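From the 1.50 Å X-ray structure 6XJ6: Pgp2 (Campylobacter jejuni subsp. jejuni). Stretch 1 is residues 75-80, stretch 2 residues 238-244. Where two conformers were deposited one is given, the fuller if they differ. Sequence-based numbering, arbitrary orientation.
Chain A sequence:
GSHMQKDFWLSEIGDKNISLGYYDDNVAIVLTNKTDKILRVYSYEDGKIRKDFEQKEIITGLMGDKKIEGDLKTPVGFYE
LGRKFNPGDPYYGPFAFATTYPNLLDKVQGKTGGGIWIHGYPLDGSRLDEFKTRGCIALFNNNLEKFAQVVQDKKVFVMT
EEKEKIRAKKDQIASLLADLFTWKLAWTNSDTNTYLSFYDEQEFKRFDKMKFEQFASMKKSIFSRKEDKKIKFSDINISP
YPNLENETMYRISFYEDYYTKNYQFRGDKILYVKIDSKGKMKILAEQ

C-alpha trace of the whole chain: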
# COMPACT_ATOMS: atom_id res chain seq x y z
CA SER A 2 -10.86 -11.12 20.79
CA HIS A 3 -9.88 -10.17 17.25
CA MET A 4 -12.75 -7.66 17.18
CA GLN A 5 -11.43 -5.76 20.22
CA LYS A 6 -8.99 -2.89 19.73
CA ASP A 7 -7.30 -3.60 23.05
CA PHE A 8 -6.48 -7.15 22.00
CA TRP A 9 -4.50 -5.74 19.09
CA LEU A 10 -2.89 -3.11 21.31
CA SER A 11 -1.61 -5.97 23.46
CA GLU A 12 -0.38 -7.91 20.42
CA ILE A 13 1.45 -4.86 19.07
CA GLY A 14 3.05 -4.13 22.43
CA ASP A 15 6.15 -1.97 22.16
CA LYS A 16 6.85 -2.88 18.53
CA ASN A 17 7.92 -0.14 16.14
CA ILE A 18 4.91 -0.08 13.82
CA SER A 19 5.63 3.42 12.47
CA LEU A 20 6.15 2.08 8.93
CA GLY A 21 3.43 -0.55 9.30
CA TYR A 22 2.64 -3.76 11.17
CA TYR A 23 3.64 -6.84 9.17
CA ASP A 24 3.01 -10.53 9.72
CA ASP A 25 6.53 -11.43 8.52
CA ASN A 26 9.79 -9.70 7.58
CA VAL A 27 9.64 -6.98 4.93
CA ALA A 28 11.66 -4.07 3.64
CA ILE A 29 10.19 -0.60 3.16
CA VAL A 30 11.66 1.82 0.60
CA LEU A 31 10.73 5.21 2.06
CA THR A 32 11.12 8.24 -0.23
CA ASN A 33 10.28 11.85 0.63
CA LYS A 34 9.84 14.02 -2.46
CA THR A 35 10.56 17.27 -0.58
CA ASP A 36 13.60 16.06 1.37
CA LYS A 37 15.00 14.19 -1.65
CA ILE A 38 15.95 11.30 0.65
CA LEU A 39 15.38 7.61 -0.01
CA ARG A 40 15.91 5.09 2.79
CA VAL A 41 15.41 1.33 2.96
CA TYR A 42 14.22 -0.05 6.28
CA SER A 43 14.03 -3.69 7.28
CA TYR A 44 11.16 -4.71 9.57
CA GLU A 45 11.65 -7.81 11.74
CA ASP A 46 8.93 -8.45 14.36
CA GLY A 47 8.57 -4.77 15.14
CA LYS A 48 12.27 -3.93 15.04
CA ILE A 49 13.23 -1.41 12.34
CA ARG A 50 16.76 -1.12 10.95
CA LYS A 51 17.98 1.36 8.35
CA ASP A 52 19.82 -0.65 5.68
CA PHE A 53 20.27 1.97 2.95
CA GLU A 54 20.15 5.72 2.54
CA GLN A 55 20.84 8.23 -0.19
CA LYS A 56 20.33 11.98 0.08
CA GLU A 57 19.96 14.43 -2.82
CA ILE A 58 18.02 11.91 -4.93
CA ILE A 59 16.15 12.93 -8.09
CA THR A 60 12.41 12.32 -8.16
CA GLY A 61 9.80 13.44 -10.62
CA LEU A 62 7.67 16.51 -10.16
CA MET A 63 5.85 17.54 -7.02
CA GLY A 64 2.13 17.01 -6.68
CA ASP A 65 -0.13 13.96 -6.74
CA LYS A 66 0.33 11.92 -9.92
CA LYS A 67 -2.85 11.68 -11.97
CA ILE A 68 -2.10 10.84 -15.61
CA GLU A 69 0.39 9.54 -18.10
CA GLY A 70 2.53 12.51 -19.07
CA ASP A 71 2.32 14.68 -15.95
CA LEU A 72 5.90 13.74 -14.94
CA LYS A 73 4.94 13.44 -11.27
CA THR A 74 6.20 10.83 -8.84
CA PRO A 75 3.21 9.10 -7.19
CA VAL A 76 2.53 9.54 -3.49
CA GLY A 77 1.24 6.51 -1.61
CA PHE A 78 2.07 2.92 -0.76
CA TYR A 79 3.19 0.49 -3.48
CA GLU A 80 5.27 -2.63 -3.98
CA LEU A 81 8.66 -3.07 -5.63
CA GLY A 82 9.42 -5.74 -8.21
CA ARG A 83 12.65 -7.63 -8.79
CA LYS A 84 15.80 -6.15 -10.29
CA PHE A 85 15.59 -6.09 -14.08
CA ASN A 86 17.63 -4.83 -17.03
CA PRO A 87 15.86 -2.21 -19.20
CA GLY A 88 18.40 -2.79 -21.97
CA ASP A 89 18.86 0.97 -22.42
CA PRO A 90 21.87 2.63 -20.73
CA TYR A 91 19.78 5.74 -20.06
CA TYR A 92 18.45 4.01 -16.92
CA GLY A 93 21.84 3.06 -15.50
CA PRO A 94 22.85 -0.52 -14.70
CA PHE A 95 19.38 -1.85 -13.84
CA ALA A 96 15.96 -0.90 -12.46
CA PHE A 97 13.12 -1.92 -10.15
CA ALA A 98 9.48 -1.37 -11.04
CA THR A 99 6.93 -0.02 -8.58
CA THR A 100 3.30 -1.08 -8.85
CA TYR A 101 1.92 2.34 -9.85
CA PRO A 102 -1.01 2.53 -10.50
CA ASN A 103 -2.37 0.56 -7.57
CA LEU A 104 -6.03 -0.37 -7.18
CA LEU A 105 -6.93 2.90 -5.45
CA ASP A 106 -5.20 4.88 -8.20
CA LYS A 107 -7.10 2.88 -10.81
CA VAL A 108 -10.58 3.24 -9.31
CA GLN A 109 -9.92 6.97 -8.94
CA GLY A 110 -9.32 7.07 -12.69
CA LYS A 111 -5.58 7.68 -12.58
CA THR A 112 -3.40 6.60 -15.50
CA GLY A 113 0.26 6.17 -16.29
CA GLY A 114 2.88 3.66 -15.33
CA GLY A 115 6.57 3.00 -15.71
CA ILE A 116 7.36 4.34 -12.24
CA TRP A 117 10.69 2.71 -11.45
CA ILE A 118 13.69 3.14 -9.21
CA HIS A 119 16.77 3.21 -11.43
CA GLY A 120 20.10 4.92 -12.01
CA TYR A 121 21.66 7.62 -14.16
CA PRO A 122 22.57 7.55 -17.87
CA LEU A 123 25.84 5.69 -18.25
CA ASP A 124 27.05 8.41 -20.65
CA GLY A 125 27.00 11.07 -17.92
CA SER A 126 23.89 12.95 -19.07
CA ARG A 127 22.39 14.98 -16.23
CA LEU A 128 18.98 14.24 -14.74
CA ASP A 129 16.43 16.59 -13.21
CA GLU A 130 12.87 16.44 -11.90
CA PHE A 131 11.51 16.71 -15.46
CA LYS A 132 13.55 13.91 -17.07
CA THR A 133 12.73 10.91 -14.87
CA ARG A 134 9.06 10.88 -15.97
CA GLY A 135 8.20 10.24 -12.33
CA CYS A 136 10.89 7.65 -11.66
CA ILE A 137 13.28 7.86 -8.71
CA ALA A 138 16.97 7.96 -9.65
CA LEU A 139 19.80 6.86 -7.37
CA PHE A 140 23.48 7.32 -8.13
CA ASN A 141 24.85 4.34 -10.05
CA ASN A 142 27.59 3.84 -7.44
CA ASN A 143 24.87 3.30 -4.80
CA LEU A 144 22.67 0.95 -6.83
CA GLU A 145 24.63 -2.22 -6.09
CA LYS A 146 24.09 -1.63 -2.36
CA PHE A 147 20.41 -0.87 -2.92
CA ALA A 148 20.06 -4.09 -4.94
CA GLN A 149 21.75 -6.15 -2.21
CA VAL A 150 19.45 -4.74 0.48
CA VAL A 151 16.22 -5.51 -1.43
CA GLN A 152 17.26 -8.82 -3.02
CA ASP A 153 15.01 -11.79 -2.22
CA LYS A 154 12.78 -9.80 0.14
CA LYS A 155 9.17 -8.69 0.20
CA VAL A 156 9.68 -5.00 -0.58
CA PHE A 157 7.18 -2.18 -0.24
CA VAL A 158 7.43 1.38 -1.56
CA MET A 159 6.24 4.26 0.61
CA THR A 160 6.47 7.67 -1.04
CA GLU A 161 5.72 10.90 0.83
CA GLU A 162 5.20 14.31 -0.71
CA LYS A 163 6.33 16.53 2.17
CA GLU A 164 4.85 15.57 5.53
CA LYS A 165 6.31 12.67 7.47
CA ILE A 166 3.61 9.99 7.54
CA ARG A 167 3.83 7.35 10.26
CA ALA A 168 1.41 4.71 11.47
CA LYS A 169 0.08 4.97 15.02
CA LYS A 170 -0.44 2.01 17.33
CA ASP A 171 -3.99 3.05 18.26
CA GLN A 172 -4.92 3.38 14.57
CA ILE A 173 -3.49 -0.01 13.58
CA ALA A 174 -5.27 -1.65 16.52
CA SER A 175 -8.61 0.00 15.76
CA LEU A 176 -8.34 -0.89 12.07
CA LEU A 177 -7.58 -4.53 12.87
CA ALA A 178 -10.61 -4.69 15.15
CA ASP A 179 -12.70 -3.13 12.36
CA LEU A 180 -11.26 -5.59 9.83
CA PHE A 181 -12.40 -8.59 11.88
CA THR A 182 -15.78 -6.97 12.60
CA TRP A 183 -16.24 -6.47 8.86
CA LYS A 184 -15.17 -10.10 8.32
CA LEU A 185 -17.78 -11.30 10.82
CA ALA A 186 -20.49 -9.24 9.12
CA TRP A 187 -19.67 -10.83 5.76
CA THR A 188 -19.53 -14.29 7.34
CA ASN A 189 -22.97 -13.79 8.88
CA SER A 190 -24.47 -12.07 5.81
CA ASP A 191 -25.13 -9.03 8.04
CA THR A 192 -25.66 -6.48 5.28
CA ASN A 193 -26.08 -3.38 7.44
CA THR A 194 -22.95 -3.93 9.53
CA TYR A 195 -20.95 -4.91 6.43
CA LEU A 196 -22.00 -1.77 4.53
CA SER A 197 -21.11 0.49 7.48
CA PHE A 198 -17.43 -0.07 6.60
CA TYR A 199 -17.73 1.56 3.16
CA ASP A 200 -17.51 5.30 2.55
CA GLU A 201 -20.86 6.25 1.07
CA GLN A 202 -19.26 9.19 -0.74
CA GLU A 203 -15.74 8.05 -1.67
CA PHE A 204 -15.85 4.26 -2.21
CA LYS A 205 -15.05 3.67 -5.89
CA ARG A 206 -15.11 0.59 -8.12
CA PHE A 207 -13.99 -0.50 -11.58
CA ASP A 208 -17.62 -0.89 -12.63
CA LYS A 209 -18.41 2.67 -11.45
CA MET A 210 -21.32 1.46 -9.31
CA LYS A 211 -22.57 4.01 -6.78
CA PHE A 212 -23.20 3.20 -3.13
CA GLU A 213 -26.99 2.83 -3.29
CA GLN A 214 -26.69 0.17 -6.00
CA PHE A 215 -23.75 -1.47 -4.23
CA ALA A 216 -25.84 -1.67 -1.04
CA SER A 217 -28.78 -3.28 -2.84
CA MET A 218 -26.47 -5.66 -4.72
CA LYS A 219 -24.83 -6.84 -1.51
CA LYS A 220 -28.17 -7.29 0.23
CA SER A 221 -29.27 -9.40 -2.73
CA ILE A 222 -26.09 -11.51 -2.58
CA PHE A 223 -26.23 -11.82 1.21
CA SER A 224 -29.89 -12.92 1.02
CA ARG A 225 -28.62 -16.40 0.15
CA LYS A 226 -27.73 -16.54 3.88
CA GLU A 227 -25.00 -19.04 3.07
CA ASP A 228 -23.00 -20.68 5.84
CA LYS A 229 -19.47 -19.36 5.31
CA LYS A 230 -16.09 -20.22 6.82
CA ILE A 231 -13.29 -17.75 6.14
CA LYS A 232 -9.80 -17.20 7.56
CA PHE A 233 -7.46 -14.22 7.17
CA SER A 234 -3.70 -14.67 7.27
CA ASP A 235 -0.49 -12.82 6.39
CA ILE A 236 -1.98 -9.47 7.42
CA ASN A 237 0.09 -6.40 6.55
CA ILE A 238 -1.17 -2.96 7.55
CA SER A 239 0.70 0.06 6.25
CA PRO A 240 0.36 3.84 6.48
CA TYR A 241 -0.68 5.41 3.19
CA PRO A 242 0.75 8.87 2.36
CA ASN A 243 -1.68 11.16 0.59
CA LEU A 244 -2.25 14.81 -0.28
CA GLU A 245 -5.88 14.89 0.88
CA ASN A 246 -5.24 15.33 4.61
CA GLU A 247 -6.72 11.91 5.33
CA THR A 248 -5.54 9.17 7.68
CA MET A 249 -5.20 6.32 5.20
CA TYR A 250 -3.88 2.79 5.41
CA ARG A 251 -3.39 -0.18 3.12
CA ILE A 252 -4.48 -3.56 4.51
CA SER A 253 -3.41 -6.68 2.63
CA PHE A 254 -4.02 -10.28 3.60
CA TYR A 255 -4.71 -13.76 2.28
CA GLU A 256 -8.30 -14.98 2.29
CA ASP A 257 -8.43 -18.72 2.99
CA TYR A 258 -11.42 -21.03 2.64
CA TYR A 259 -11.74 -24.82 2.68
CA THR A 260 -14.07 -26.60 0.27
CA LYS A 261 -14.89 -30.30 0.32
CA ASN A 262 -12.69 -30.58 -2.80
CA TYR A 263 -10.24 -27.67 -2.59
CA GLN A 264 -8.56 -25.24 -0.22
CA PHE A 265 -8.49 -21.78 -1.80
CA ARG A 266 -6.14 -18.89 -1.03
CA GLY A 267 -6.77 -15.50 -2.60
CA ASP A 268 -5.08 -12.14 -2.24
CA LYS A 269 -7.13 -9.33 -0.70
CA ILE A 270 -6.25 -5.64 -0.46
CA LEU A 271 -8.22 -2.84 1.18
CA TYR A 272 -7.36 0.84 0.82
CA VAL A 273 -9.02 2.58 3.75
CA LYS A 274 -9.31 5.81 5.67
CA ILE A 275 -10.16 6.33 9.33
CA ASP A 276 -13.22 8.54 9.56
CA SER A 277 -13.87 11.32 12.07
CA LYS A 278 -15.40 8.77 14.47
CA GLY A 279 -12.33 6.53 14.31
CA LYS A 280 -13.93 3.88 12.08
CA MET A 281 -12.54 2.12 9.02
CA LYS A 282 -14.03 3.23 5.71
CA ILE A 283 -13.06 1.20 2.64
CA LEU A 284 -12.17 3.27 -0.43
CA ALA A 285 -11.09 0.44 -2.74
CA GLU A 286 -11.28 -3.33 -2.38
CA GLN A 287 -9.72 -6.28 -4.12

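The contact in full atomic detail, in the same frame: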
# COMPACT_ATOMS: atom_id res chain seq x y z
N PRO A 75 4.40 9.38 -8.01
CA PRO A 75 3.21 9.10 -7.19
C PRO A 75 3.51 9.06 -5.70
O PRO A 75 4.55 8.58 -5.25
CB PRO A 75 2.71 7.75 -7.70
CG PRO A 75 3.77 7.18 -8.51
CD PRO A 75 4.75 8.25 -8.89
N VAL A 76 2.54 9.56 -4.95
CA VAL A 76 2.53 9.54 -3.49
C VAL A 76 1.61 8.41 -3.05
O VAL A 76 0.50 8.27 -3.58
CB VAL A 76 2.05 10.90 -2.96
CG1 VAL A 76 1.80 10.87 -1.46
CG2 VAL A 76 3.05 11.98 -3.33
N GLY A 77 2.06 7.59 -2.11
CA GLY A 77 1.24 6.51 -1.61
C GLY A 77 2.09 5.33 -1.20
O GLY A 77 3.28 5.47 -0.90
N PHE A 78 1.45 4.16 -1.19
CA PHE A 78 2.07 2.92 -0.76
C PHE A 78 1.93 1.90 -1.88
O PHE A 78 0.81 1.63 -2.34
CB PHE A 78 1.44 2.40 0.53
CG PHE A 78 2.30 1.44 1.29
CD1 PHE A 78 3.19 1.90 2.25
CD2 PHE A 78 2.22 0.08 1.05
CE1 PHE A 78 3.98 1.01 2.96
CE2 PHE A 78 3.02 -0.80 1.75
CZ PHE A 78 3.90 -0.34 2.70
N TYR A 79 3.07 1.35 -2.31
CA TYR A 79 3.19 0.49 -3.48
C TYR A 79 4.07 -0.70 -3.12
O TYR A 79 4.51 -0.86 -1.97
CB TYR A 79 3.76 1.29 -4.66
CG TYR A 79 2.85 2.42 -5.07
CD1 TYR A 79 3.00 3.69 -4.52
CD2 TYR A 79 1.83 2.21 -5.98
CE1 TYR A 79 2.15 4.72 -4.86
CE2 TYR A 79 0.98 3.24 -6.34
CZ TYR A 79 1.14 4.48 -5.77
OH TYR A 79 0.28 5.49 -6.10
N GLU A 80 4.33 -1.54 -4.11
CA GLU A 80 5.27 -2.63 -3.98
C GLU A 80 6.36 -2.48 -5.02
O GLU A 80 6.18 -1.82 -6.05
CB GLU A 80 4.57 -3.98 -4.14
CG GLU A 80 3.44 -4.16 -3.17
CD GLU A 80 2.60 -5.35 -3.50
OE1 GLU A 80 3.10 -6.47 -3.34
OE2 GLU A 80 1.44 -5.15 -3.95
N ILE A 238 -0.49 -4.25 7.48
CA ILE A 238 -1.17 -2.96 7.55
C ILE A 238 -0.10 -1.88 7.45
O ILE A 238 0.90 -1.91 8.18
CB ILE A 238 -2.00 -2.83 8.84
CG1 ILE A 238 -3.14 -3.85 8.79
CG2 ILE A 238 -2.54 -1.41 9.00
CD1 ILE A 238 -4.05 -3.82 9.97
N SER A 239 -0.31 -0.94 6.53
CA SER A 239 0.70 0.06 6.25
C SER A 239 0.11 1.46 6.17
O SER A 239 -0.98 1.64 5.61
CB SER A 239 1.35 -0.26 4.90
OG SER A 239 1.84 -1.59 4.86
N PRO A 240 0.83 2.47 6.65
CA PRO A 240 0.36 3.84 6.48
C PRO A 240 0.45 4.25 5.02
O PRO A 240 1.34 3.81 4.30
CB PRO A 240 1.35 4.65 7.34
CG PRO A 240 2.59 3.86 7.31
CD PRO A 240 2.15 2.42 7.31
N TYR A 241 -0.50 5.08 4.60
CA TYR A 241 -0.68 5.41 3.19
C TYR A 241 -0.56 6.92 2.99
O TYR A 241 -1.53 7.66 3.24
CB TYR A 241 -2.04 4.91 2.68
CG TYR A 241 -2.12 4.88 1.17
CD1 TYR A 241 -2.41 6.03 0.45
CD2 TYR A 241 -1.85 3.72 0.46
CE1 TYR A 241 -2.47 6.01 -0.92
CE2 TYR A 241 -1.90 3.69 -0.91
CZ TYR A 241 -2.20 4.84 -1.60
OH TYR A 241 -2.26 4.86 -2.98
N PRO A 242 0.60 7.42 2.56
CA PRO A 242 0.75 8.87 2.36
C PRO A 242 -0.22 9.37 1.31
O PRO A 242 -0.47 8.71 0.30
CB PRO A 242 2.20 9.02 1.89
CG PRO A 242 2.90 7.80 2.41
CD PRO A 242 1.88 6.71 2.34
N ASN A 243 -0.75 10.57 1.54
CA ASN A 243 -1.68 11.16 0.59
C ASN A 243 -1.65 12.67 0.75
O ASN A 243 -1.17 13.21 1.75
CB ASN A 243 -3.10 10.62 0.81
CG ASN A 243 -3.66 11.03 2.13
OD1 ASN A 243 -4.31 12.07 2.24
ND2 ASN A 243 -3.41 10.23 3.16
N LEU A 244 -2.18 13.35 -0.27
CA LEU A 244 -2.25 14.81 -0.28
C LEU A 244 -3.66 15.32 -0.04
O LEU A 244 -4.00 16.43 -0.46
CB LEU A 244 -1.71 15.35 -1.61
CG LEU A 244 -0.21 15.13 -1.77
CD1 LEU A 244 0.28 15.70 -3.09
CD2 LEU A 244 0.54 15.76 -0.62
O HOH W 1 -1.77 9.18 -2.17
O HOH W 2 -2.02 6.97 -4.39

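What does Phe78 rest against? It covers more surface than any other residue here, its CA-to-CB bond pointing toward the second stretch and chi1 in the t well. Ser239 CB lies over one face of the Phe78 ring, 3.5 Å from its centroid, a CH-pi contact that a small side chain can make closely. No direct hydrogen bond crosses between the stretches, so packing and water hold them together; Pro240 O, 3.4 Å from Phe78 CD1, is buried without a polar partner.

Why does Tyr241 lie beside a glycine? Its CB points sideways, but the ring end comes nearer, and Gly77 CA sits over the face of the Tyr241 ring, 4.0 Å from its centroid. A CB on Gly77 would stand 2.8 Å from Tyr241 OH, a clash, and the backbone angles by themselves call for glycine. Tyr241 CD2 also packs 3.5 Å from Phe78 CB.

How does Val76 complete the apolar seam? Pointing toward its partner, Val76 CG1 lies 3.8 Å from Pro242 CB, two compact side chains in contact. Nearby, Gly77 CA makes a CA-H...O contact of 3.4 Å with Pro242 O.

Where do polar groups meet? Through water: one water lies 2.8 Å from both Val76 O and Pro242 O, within hydrogen-bonding distance of each and bridging the stretches, while another links Val76 O, Tyr79 OH and Tyr241 OH.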